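Local coordinates for protein 11S globulin (Wrightia tinctoria, PDB 5WXU) that probably serves as a hexameric seed storage protein of the 11S globulin family and also binds the plant hormone auxin (indole-3-acetic acid), at residues N50-A55 / S72-C77; L197-L202 / L220-V225; T314-N319 / A333-L338. All coordinates share one frame; numbering follows the deposited sequence.

The three contacts follow one another along the chain, each closing before the next opens, and they sample both cupin regions of the subunit. Contact 1 packs a loop on helix 73-78 in the first region. Contact 2 pairs the parallel strands 198-201 and 221-224 of a mixed sheet, in which 198-201 also pairs with strand 91-98. Contact 3 pairs strands 313-318 and 332-338 of a sheet in the second region. The centre of contact 1 is about 22 Å from those of the others, whereas the centres of contacts 2 and 3 are about 32 Å apart, on opposite sides of the chain's centre. None touches another, and each borders another subunit of the hexamer.

Contact 1 (N50-A55 / S72-C77); sequences NPLEPA and SRELQC. With GOL (glycerol), chain T.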
loop_
_atom_site.group_PDB
_atom_site.type_symbol
_atom_site.label_atom_id
_atom_site.label_comp_id
_atom_site.label_asym_id
_atom_site.label_seq_id
_atom_site.Cartn_x
_atom_site.Cartn_y
_atom_site.Cartn_z
ATOM N N ASN B 50 -25.113 -3.392 -30.337
ATOM C CA ASN B 50 -24.896 -3.904 -31.682
ATOM C C ASN B 50 -23.416 -3.868 -31.868
ATOM O O ASN B 50 -22.779 -2.985 -31.344
ATOM C CB ASN B 50 -25.549 -3.008 -32.779
ATOM C CG ASN B 50 -27.051 -2.884 -32.617
ATOM O OD1 ASN B 50 -27.557 -1.831 -32.219
ATOM N ND2 ASN B 50 -27.774 -3.961 -32.891
ATOM N N PRO B 51 -22.873 -4.781 -32.655
ATOM C CA PRO B 51 -21.524 -4.604 -33.177
ATOM C C PRO B 51 -21.507 -3.339 -33.999
ATOM O O PRO B 51 -22.553 -2.949 -34.623
ATOM C CB PRO B 51 -21.301 -5.850 -34.066
ATOM C CG PRO B 51 -22.400 -6.785 -33.751
ATOM C CD PRO B 51 -23.524 -5.978 -33.238
ATOM N N LEU B 52 -20.374 -2.646 -33.946
ATOM C CA LEU B 52 -20.278 -1.295 -34.490
ATOM C C LEU B 52 -19.111 -1.268 -35.427
ATOM O O LEU B 52 -18.093 -1.928 -35.177
ATOM C CB LEU B 52 -19.990 -0.243 -33.363
ATOM C CG LEU B 52 -20.994 -0.169 -32.233
ATOM C CD1 LEU B 52 -20.612 0.893 -31.220
ATOM C CD2 LEU B 52 -22.342 0.154 -32.878
ATOM N N GLU B 53 -19.203 -0.444 -36.476
ATOM C CA GLU B 53 -18.086 -0.169 -37.370
ATOM C C GLU B 53 -17.716 1.301 -37.270
ATOM O O GLU B 53 -18.522 2.069 -36.773
ATOM C CB GLU B 53 -18.464 -0.639 -38.790
ATOM C CG GLU B 53 -18.142 -2.113 -38.942
ATOM C CD GLU B 53 -18.519 -2.696 -40.251
ATOM O OE1 GLU B 53 -19.393 -2.094 -40.943
ATOM O OE2 GLU B 53 -17.919 -3.759 -40.580
ATOM N N PRO B 54 -16.499 1.679 -37.710
ATOM C CA PRO B 54 -16.113 3.053 -37.653
ATOM C C PRO B 54 -17.049 3.969 -38.458
ATOM O O PRO B 54 -17.741 3.500 -39.371
ATOM C CB PRO B 54 -14.724 3.076 -38.242
ATOM C CG PRO B 54 -14.231 1.685 -38.249
ATOM C CD PRO B 54 -15.404 0.790 -38.130
ATOM N N ALA B 55 -17.149 5.218 -38.045
ATOM C CA ALA B 55 -18.167 6.121 -38.599
ATOM C C ALA B 55 -17.531 7.197 -39.428
ATOM O O ALA B 55 -18.260 7.948 -40.058
ATOM C CB ALA B 55 -19.003 6.751 -37.510
ATOM N N SER B 72 -22.139 7.218 -29.769
ATOM C CA SER B 72 -22.997 6.088 -29.670
ATOM C C SER B 72 -23.276 5.774 -28.196
ATOM O O SER B 72 -22.420 5.950 -27.321
ATOM C CB SER B 72 -22.453 4.872 -30.389
ATOM O OG SER B 72 -21.457 4.291 -29.646
ATOM N N ARG B 73 -24.480 5.343 -27.930
ATOM C CA ARG B 73 -24.850 4.996 -26.561
ATOM C C ARG B 73 -23.890 3.936 -25.940
ATOM O O ARG B 73 -23.496 4.079 -24.773
ATOM C CB ARG B 73 -26.310 4.536 -26.479
ATOM C CG ARG B 73 -27.277 5.688 -26.275
ATOM C CD ARG B 73 -28.689 5.229 -25.994
ATOM N NE ARG B 73 -28.957 4.667 -24.650
ATOM C CZ ARG B 73 -28.954 5.334 -23.490
ATOM N NH1 ARG B 73 -28.644 6.619 -23.431
ATOM N NH2 ARG B 73 -29.245 4.713 -22.356
ATOM N N GLU B 74 -23.534 2.920 -26.717
ATOM C CA GLU B 74 -22.553 1.892 -26.279
ATOM C C GLU B 74 -21.242 2.523 -25.735
ATOM O O GLU B 74 -20.782 2.182 -24.620
ATOM C CB GLU B 74 -22.139 0.929 -27.374
ATOM C CG GLU B 74 -23.160 -0.086 -27.845
ATOM C CD GLU B 74 -24.152 0.438 -28.886
ATOM O OE1 GLU B 74 -24.250 1.680 -29.115
ATOM O OE2 GLU B 74 -24.845 -0.402 -29.459
ATOM N N LEU B 75 -20.648 3.387 -26.552
ATOM C CA LEU B 75 -19.363 4.025 -26.234
ATOM C C LEU B 75 -19.486 5.000 -25.087
ATOM O O LEU B 75 -18.573 5.095 -24.225
ATOM C CB LEU B 75 -18.753 4.731 -27.446
ATOM C CG LEU B 75 -17.769 3.908 -28.250
ATOM C CD1 LEU B 75 -18.455 2.806 -28.968
ATOM C CD2 LEU B 75 -16.942 4.686 -29.255
ATOM N N GLN B 76 -20.585 5.768 -25.061
ATOM C CA GLN B 76 -20.801 6.691 -23.960
ATOM C C GLN B 76 -20.970 5.960 -22.660
ATOM O O GLN B 76 -20.452 6.445 -21.661
ATOM C CB GLN B 76 -22.036 7.540 -24.167
ATOM C CG GLN B 76 -21.923 8.397 -25.383
ATOM C CD GLN B 76 -21.783 9.843 -25.082
ATOM O OE1 GLN B 76 -20.906 10.530 -25.653
ATOM N NE2 GLN B 76 -22.670 10.351 -24.230
ATOM N N CYS B 77 -21.687 4.828 -22.674
ATOM C CA CYS B 77 -21.896 3.982 -21.465
ATOM C C CYS B 77 -20.536 3.402 -20.969
ATOM O O CYS B 77 -20.206 3.469 -19.770
ATOM C CB CYS B 77 -22.863 2.795 -21.731
ATOM S SG CYS B 77 -22.811 1.480 -20.491
HETATM C C1 GOL T . -27.128 3.980 -30.758
HETATM O O1 GOL T . -26.480 5.055 -30.019
HETATM C C2 GOL T . -26.315 2.675 -30.818
HETATM O O2 GOL T . -25.006 2.957 -31.397
HETATM C C3 GOL T . -27.033 1.528 -31.576
HETATM O O3 GOL T . -26.885 0.208 -30.973
#
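Residues 50-55 pass the first turn of helix 73-78 as an irregular loop, and even the closest CA atoms, those of Asn50 and Glu74, are 8.3 Å apart, so side chains bridge the gap. In the first cupin region, this loop before strand 56-60 packs on a helix whose N-cap is Ser72, its OG accepting a weak bond from Leu75 N. Leu52 provides the apolar half. Its CB points toward the helix, and its CD1 methyl meets Leu75 CD1 at 3.7 Å as the two leucines slide past each other in opposite directions. The same methyl lies 3.8 Å from Ser72 OG and leans against Glu74 CB. Glu74 carries the polar half. A bend at chi2 (83°) swings its carboxylate to Asn50, where OE2 accepts from Asn50 N over 3.1 Å through the lone pair anti to the other oxygen. The bond is bent, 135° at the hydrogen. Because Glu74 belongs to the first helical turn, the helix end would probably stabilise its negative charge somewhat. An alanine in place of Glu74 would lose the one hydrogen bond that joins the two segments directly and would probably leave the loop at Asn50 less firmly held. Beyond the two segments, Leu52 O accepts from Trp68 NE1, the Leu52 backbone is hydrogen-bonded to Leu385, and Cys77 forms a disulfide with Cys44. A glycerol, probably from the crystallisation liquor, bridges the segments. Its O3 lies within hydrogen-bonding distance of both Asn50 OD1 (2.5 Å) and Glu74 OE2 (2.6 Å), while its O1 accepts from Arg73 N at 2.9 Å in a nearly straight bond of 178°.

Contact 2 (L197-L202 / L220-V225); sequences LRRYFL and LLWNNV. With PO4 (phosphate ion), chain N.
The indole of Trp222, with CG anti to the backbone N (chi1 -176°), receives Arg199 and Phe201 of the adjacent strand on the same face. Arg199 sends its CD over the six-membered ring as a CH-pi contact, 3.9 Å from that centroid. Its guanidinium follows obliquely, the two planes 29° apart, and is sandwiched: Trp222 CZ3 lies over one side toward the rim, and Leu197 CD2 lies over the centre of the other, 3.5 Å above the plane. Phe201 takes the pyrrole end. Its ring and the five-membered ring are nearly parallel (19°) but slid apart, with centroids 4.5 Å from each other, so they barely overlap; Phe201 CE1 comes within 2.9 Å of Trp222 NE1. Strands 198-201 and 221-224 run parallel, an addition to the otherwise antiparallel pairing of this cupin beta-barrel sheet, where 198-201 also pairs with strand 91-98. Toward strand 221-224, only Arg199 and Phe201 use their N-H and O, in turn with Leu221, Asn223 and Val225, as in Arg199 N to Leu221 O at 2.8 Å. On the other side of the sheet, Arg198 and Leu221 lie alongside each other, CD1 of the leucine resting over the guanidinium 3.6 Å from Arg198 NE; that guanidinium is salt-bridged to Asp194. Val225 CG1 meets Tyr200 CB at 3.5 Å, the side chains crossing at about a right angle, and Tyr200 OH bonds to Ser370 of a neighbouring subunit. At the edge of the Arg199 guanidinium, NE donates to a water that in turn donates to Leu221 O, while NH1 donates over 2.9 Å to phosphate O4; His85, His168, Ser96 and Asn98 also bind this ion, probably from the crystallisation liquor.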
loop_
_atom_site.group_PDB
_atom_site.type_symbol
_atom_site.label_atom_id
_atom_site.label_comp_id
_atom_site.label_asym_id
_atom_site.label_seq_id
_atom_site.Cartn_x
_atom_site.Cartn_y
_atom_site.Cartn_z
ATOM N N LEU B 197 -12.317 12.921 -25.907
ATOM C CA LEU B 197 -10.902 12.774 -26.174
ATOM C C LEU B 197 -10.269 13.999 -26.818
ATOM O O LEU B 197 -10.817 14.515 -27.832
ATOM C CB LEU B 197 -10.686 11.561 -27.090
ATOM C CG LEU B 197 -9.273 11.201 -27.441
ATOM C CD1 LEU B 197 -8.498 10.778 -26.191
ATOM C CD2 LEU B 197 -9.255 10.065 -28.470
ATOM N N ARG B 198 -9.098 14.374 -26.317
ATOM C CA ARG B 198 -8.192 15.304 -26.936
ATOM C C ARG B 198 -7.018 14.608 -27.513
ATOM O O ARG B 198 -6.436 13.678 -26.892
ATOM C CB ARG B 198 -7.622 16.336 -25.946
ATOM C CG ARG B 198 -8.524 17.467 -25.539
ATOM C CD ARG B 198 -9.528 17.099 -24.534
ATOM N NE ARG B 198 -10.218 18.261 -23.941
ATOM C CZ ARG B 198 -11.341 18.123 -23.301
ATOM N NH1 ARG B 198 -11.884 16.934 -23.182
ATOM N NH2 ARG B 198 -11.970 19.171 -22.804
ATOM N N ARG B 199 -6.631 15.006 -28.742
ATOM C CA ARG B 199 -5.391 14.543 -29.341
ATOM C C ARG B 199 -4.513 15.702 -29.671
ATOM O O ARG B 199 -4.809 16.466 -30.568
ATOM C CB ARG B 199 -5.613 13.697 -30.618
ATOM C CG ARG B 199 -6.611 12.534 -30.409
ATOM C CD ARG B 199 -6.833 11.766 -31.721
ATOM N NE ARG B 199 -8.184 11.226 -31.821
ATOM C CZ ARG B 199 -8.479 9.947 -32.008
ATOM N NH1 ARG B 199 -7.528 8.994 -32.076
ATOM N NH2 ARG B 199 -9.766 9.623 -32.087
ATOM N N TYR B 200 -3.406 15.810 -28.939
ATOM C CA TYR B 200 -2.520 16.944 -29.005
ATOM C C TYR B 200 -1.273 16.470 -29.696
ATOM O O TYR B 200 -0.510 15.733 -29.145
ATOM C CB TYR B 200 -2.254 17.547 -27.614
ATOM C CG TYR B 200 -3.439 18.397 -27.074
ATOM C CD1 TYR B 200 -4.676 18.502 -27.770
ATOM C CD2 TYR B 200 -3.327 19.122 -25.940
ATOM C CE1 TYR B 200 -5.735 19.238 -27.262
ATOM C CE2 TYR B 200 -4.396 19.835 -25.399
ATOM C CZ TYR B 200 -5.590 19.932 -26.055
ATOM O OH TYR B 200 -6.636 20.736 -25.545
ATOM N N PHE B 201 -0.993 17.021 -30.888
ATOM C CA PHE B 201 0.085 16.611 -31.714
ATOM C C PHE B 201 1.251 17.611 -31.713
ATOM O O PHE B 201 1.036 18.823 -31.632
ATOM C CB PHE B 201 -0.441 16.396 -33.168
ATOM C CG PHE B 201 -1.180 15.133 -33.387
ATOM C CD1 PHE B 201 -2.508 15.099 -33.203
ATOM C CD2 PHE B 201 -0.528 13.941 -33.768
ATOM C CE1 PHE B 201 -3.217 13.938 -33.391
ATOM C CE2 PHE B 201 -1.219 12.772 -33.913
ATOM C CZ PHE B 201 -2.582 12.791 -33.761
ATOM N N LEU B 202 2.466 17.098 -31.695
ATOM C CA LEU B 202 3.715 17.918 -31.782
ATOM C C LEU B 202 4.119 17.956 -33.256
ATOM O O LEU B 202 4.971 17.218 -33.720
ATOM C CB LEU B 202 4.806 17.364 -30.949
ATOM C CG LEU B 202 4.579 17.570 -29.432
ATOM C CD1 LEU B 202 3.381 16.896 -28.841
ATOM C CD2 LEU B 202 5.855 17.151 -28.724
ATOM N N LEU B 220 -14.047 16.958 -33.426
ATOM C CA LEU B 220 -12.853 16.367 -32.917
ATOM C C LEU B 220 -11.970 17.445 -32.315
ATOM O O LEU B 220 -11.827 18.558 -32.855
ATOM C CB LEU B 220 -12.102 15.602 -34.026
ATOM C CG LEU B 220 -12.909 14.424 -34.640
ATOM C CD1 LEU B 220 -12.266 13.996 -35.946
ATOM C CD2 LEU B 220 -13.014 13.230 -33.689
ATOM N N LEU B 221 -11.364 17.093 -31.183
ATOM C CA LEU B 221 -10.371 17.912 -30.551
ATOM C C LEU B 221 -9.041 17.323 -30.942
ATOM O O LEU B 221 -8.552 16.401 -30.292
ATOM C CB LEU B 221 -10.616 17.916 -29.039
ATOM C CG LEU B 221 -11.995 18.420 -28.551
ATOM C CD1 LEU B 221 -12.162 18.276 -27.017
ATOM C CD2 LEU B 221 -12.263 19.860 -28.988
ATOM N N TRP B 222 -8.490 17.798 -32.055
ATOM C CA TRP B 222 -7.339 17.227 -32.672
ATOM C C TRP B 222 -6.539 18.388 -33.231
ATOM O O TRP B 222 -7.027 19.117 -34.082
ATOM C CB TRP B 222 -7.806 16.240 -33.762
ATOM C CG TRP B 222 -6.805 15.453 -34.470
ATOM C CD1 TRP B 222 -5.586 15.905 -34.914
ATOM C CD2 TRP B 222 -6.903 14.071 -34.914
ATOM N NE1 TRP B 222 -4.924 14.887 -35.591
ATOM C CE2 TRP B 222 -5.729 13.782 -35.651
ATOM C CE3 TRP B 222 -7.920 13.088 -34.841
ATOM C CZ2 TRP B 222 -5.464 12.510 -36.192
ATOM C CZ3 TRP B 222 -7.669 11.788 -35.434
ATOM C CH2 TRP B 222 -6.442 11.529 -36.082
ATOM N N ASN B 223 -5.329 18.591 -32.772
ATOM C CA ASN B 223 -4.656 19.824 -33.052
ATOM C C ASN B 223 -3.129 19.686 -32.955
ATOM O O ASN B 223 -2.609 18.930 -32.128
ATOM C CB ASN B 223 -5.106 20.751 -31.874
ATOM C CG ASN B 223 -4.665 22.173 -32.006
ATOM O OD1 ASN B 223 -4.839 22.786 -33.079
ATOM N ND2 ASN B 223 -4.110 22.754 -30.894
ATOM N N ASN B 224 -2.399 20.420 -33.800
ATOM C CA ASN B 224 -0.992 20.639 -33.662
ATOM C C ASN B 224 -0.778 21.708 -32.564
ATOM O O ASN B 224 -1.136 22.905 -32.746
ATOM C CB ASN B 224 -0.382 21.149 -34.994
ATOM C CG ASN B 224 1.080 21.495 -34.899
ATOM O OD1 ASN B 224 1.663 21.623 -33.828
ATOM N ND2 ASN B 224 1.730 21.680 -36.088
ATOM N N VAL B 225 -0.222 21.303 -31.432
ATOM C CA VAL B 225 -0.108 22.224 -30.265
ATOM C C VAL B 225 0.748 23.451 -30.429
ATOM O O VAL B 225 0.626 24.393 -29.605
ATOM C CB VAL B 225 0.391 21.491 -28.946
ATOM C CG1 VAL B 225 -0.542 20.408 -28.591
ATOM C CG2 VAL B 225 1.801 21.041 -28.951
HETATM P P PO4 N . -3.643 9.034 -30.557
HETATM O O1 PO4 N . -3.384 10.613 -30.367
HETATM O O2 PO4 N . -2.499 8.034 -30.533
HETATM O O3 PO4 N . -4.309 8.530 -29.271
HETATM O O4 PO4 N . -4.734 8.645 -31.557
HETATM O O HOH W 1 -12.127 14.435 -30.011
HETATM O O HOH W 2 -9.581 13.662 -31.311
#

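Contact 3 (T314-N319 / A333-L338); sequences TVSTLN and ANREYL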
loop_
_atom_site.group_PDB
_atom_site.type_symbol
_atom_site.label_atom_id
_atom_site.label_comp_id
_atom_site.label_asym_id
_atom_site.label_seq_id
_atom_site.Cartn_x
_atom_site.Cartn_y
_atom_site.Cartn_z
ATOM N N THR B 314 -8.303 -20.998 -26.719
ATOM C CA THR B 314 -7.483 -20.342 -25.669
ATOM C C THR B 314 -8.052 -19.010 -25.240
ATOM O O THR B 314 -8.642 -18.271 -26.004
ATOM C CB THR B 314 -6.034 -20.084 -26.136
ATOM O OG1 THR B 314 -5.981 -19.314 -27.359
ATOM C CG2 THR B 314 -5.323 -21.346 -26.405
ATOM N N VAL B 315 -7.768 -18.722 -23.974
ATOM C CA VAL B 315 -7.817 -17.366 -23.418
ATOM C C VAL B 315 -6.429 -16.949 -22.946
ATOM O O VAL B 315 -5.763 -17.687 -22.177
ATOM C CB VAL B 315 -8.846 -17.260 -22.263
ATOM C CG1 VAL B 315 -8.958 -15.812 -21.813
ATOM C CG2 VAL B 315 -10.191 -17.641 -22.765
ATOM N N SER B 316 -5.997 -15.729 -23.345
ATOM C CA SER B 316 -4.672 -15.205 -22.947
ATOM C C SER B 316 -4.984 -13.840 -22.314
ATOM O O SER B 316 -5.468 -12.899 -22.972
ATOM C CB SER B 316 -3.697 -15.119 -24.093
ATOM O OG SER B 316 -3.638 -16.364 -24.724
ATOM N N THR B 317 -4.857 -13.831 -20.977
ATOM C CA THR B 317 -5.237 -12.660 -20.138
ATOM C C THR B 317 -4.052 -11.699 -19.906
ATOM O O THR B 317 -2.876 -12.082 -19.940
ATOM C CB THR B 317 -5.638 -13.090 -18.729
ATOM O OG1 THR B 317 -4.446 -13.555 -18.031
ATOM C CG2 THR B 317 -6.774 -14.046 -18.741
ATOM N N LEU B 318 -4.374 -10.412 -19.765
ATOM C CA LEU B 318 -3.319 -9.445 -19.605
ATOM C C LEU B 318 -3.817 -8.498 -18.497
ATOM O O LEU B 318 -4.723 -7.667 -18.717
ATOM C CB LEU B 318 -3.018 -8.650 -20.855
ATOM C CG LEU B 318 -1.883 -7.627 -20.778
ATOM C CD1 LEU B 318 -0.609 -8.387 -20.490
ATOM C CD2 LEU B 318 -1.808 -6.831 -22.059
ATOM N N ASN B 319 -3.292 -8.659 -17.273
ATOM C CA ASN B 319 -3.696 -7.787 -16.191
ATOM C C ASN B 319 -2.433 -7.445 -15.362
ATOM O O ASN B 319 -1.305 -7.724 -15.786
ATOM C CB ASN B 319 -4.742 -8.477 -15.246
ATOM C CG ASN B 319 -4.288 -9.851 -14.805
ATOM O OD1 ASN B 319 -3.172 -10.035 -14.207
ATOM N ND2 ASN B 319 -5.091 -10.869 -15.217
ATOM N N ALA B 333 -6.692 -6.596 -20.422
ATOM C CA ALA B 333 -7.091 -7.098 -21.756
ATOM C C ALA B 333 -6.970 -8.557 -21.845
ATOM O O ALA B 333 -6.524 -9.184 -20.938
ATOM C CB ALA B 333 -6.184 -6.442 -22.807
ATOM N N ASN B 334 -7.535 -9.128 -22.903
ATOM C CA ASN B 334 -7.387 -10.562 -23.221
ATOM C C ASN B 334 -7.448 -10.783 -24.724
ATOM O O ASN B 334 -7.905 -9.926 -25.432
ATOM C CB ASN B 334 -8.351 -11.424 -22.427
ATOM C CG ASN B 334 -9.771 -11.344 -22.931
ATOM O OD1 ASN B 334 -9.980 -11.418 -24.129
ATOM N ND2 ASN B 334 -10.731 -11.243 -22.049
ATOM N N ARG B 335 -6.951 -11.934 -25.139
ATOM C CA ARG B 335 -7.088 -12.455 -26.491
ATOM C C ARG B 335 -7.835 -13.743 -26.318
ATOM O O ARG B 335 -7.372 -14.618 -25.529
ATOM C CB ARG B 335 -5.750 -12.703 -27.150
ATOM C CG ARG B 335 -6.007 -13.152 -28.611
ATOM C CD ARG B 335 -4.739 -13.381 -29.425
ATOM N NE ARG B 335 -4.055 -14.581 -29.009
ATOM C CZ ARG B 335 -4.136 -15.791 -29.589
ATOM N NH1 ARG B 335 -4.815 -16.009 -30.708
ATOM N NH2 ARG B 335 -3.420 -16.760 -29.046
ATOM N N GLU B 336 -8.925 -13.932 -27.079
ATOM C CA GLU B 336 -9.620 -15.211 -27.071
ATOM C C GLU B 336 -9.574 -15.758 -28.479
ATOM O O GLU B 336 -9.800 -15.043 -29.464
ATOM C CB GLU B 336 -11.081 -15.051 -26.658
ATOM C CG GLU B 336 -11.340 -14.489 -25.282
ATOM C CD GLU B 336 -12.845 -14.344 -25.017
ATOM O OE1 GLU B 336 -13.588 -14.136 -25.981
ATOM O OE2 GLU B 336 -13.272 -14.435 -23.849
ATOM N N TYR B 337 -9.209 -17.032 -28.582
ATOM C CA TYR B 337 -9.159 -17.758 -29.855
ATOM C C TYR B 337 -10.064 -18.977 -29.703
ATOM O O TYR B 337 -9.852 -19.820 -28.869
ATOM C CB TYR B 337 -7.732 -18.095 -30.252
ATOM C CG TYR B 337 -7.688 -18.695 -31.603
ATOM C CD1 TYR B 337 -7.805 -17.888 -32.751
ATOM C CD2 TYR B 337 -7.649 -20.063 -31.753
ATOM C CE1 TYR B 337 -7.851 -18.450 -34.041
ATOM C CE2 TYR B 337 -7.691 -20.646 -33.011
ATOM C CZ TYR B 337 -7.777 -19.844 -34.152
ATOM O OH TYR B 337 -7.777 -20.472 -35.372
ATOM N N LEU B 338 -11.089 -19.046 -30.542
ATOM C CA LEU B 338 -11.983 -20.169 -30.588
ATOM C C LEU B 338 -11.844 -20.912 -31.885
ATOM O O LEU B 338 -11.889 -20.342 -32.958
ATOM C CB LEU B 338 -13.441 -19.748 -30.394
ATOM C CG LEU B 338 -13.751 -19.128 -29.034
ATOM C CD1 LEU B 338 -15.171 -18.601 -29.032
ATOM C CD2 LEU B 338 -13.523 -20.119 -27.905
HETATM O O HOH W 3 -5.932 -16.878 -26.462
#
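Six backbone hydrogen bonds hold strands 314-318 and 333-338 together as an antiparallel pair, in the hydrogen-bonded pairs Thr314-Tyr337, Ser316-Arg335 and Leu318-Ala333. The tight part of the contact is this main-chain pairing. Leu318 N reaches Ala333 O at 2.7 Å, yet the bond is bent to 138° at the hydrogen and the donor stands 31° above the carbonyl plane, off the lone-pair directions. Ser316 O is crowded: it accepts from Arg335 N and also has Asn334 CA at 3.0 Å. Leu318 CB and Ala333 CB add an apolar contact at 4.3 Å. Looser are the polar side chains on the face of Thr314, Ser316, Arg335 and Tyr337, which do not close on one another: Thr314 OG1 and Arg335 NH2 remain 4.0 Å apart. A water links Thr314 OG1 to the Arg335 carbonyl, donating to that OG1 (2.6 Å) and to Arg335 O (2.8 Å); it also hydrogen-bonds with Ser316 OG and rests over one side of the Arg335 guanidinium, toward its rim. Tyr337, its CG anti to the backbone N (chi1 -174°), sets its CB beside Thr314 OG1 and carries its ring away from the strand pair to a partly exposed position. The charged end of Arg335 is gripped from outside, by Leu299 O, by Glu404 and by Glu273 of a neighbouring subunit, which also bonds to Thr314 OG1. On the other face Val315 and Glu336 lie side by side, with Val315 CG2 against Glu336 CG, and both touch Ile344 of strand 343-349. The pair lies inside an antiparallel sheet of the second cupin region, one strand in from its edge strand 307-309, which flanks 313-318; strand 402-409 flanks 332-338, and helix 325-329 lies in the connection between the two.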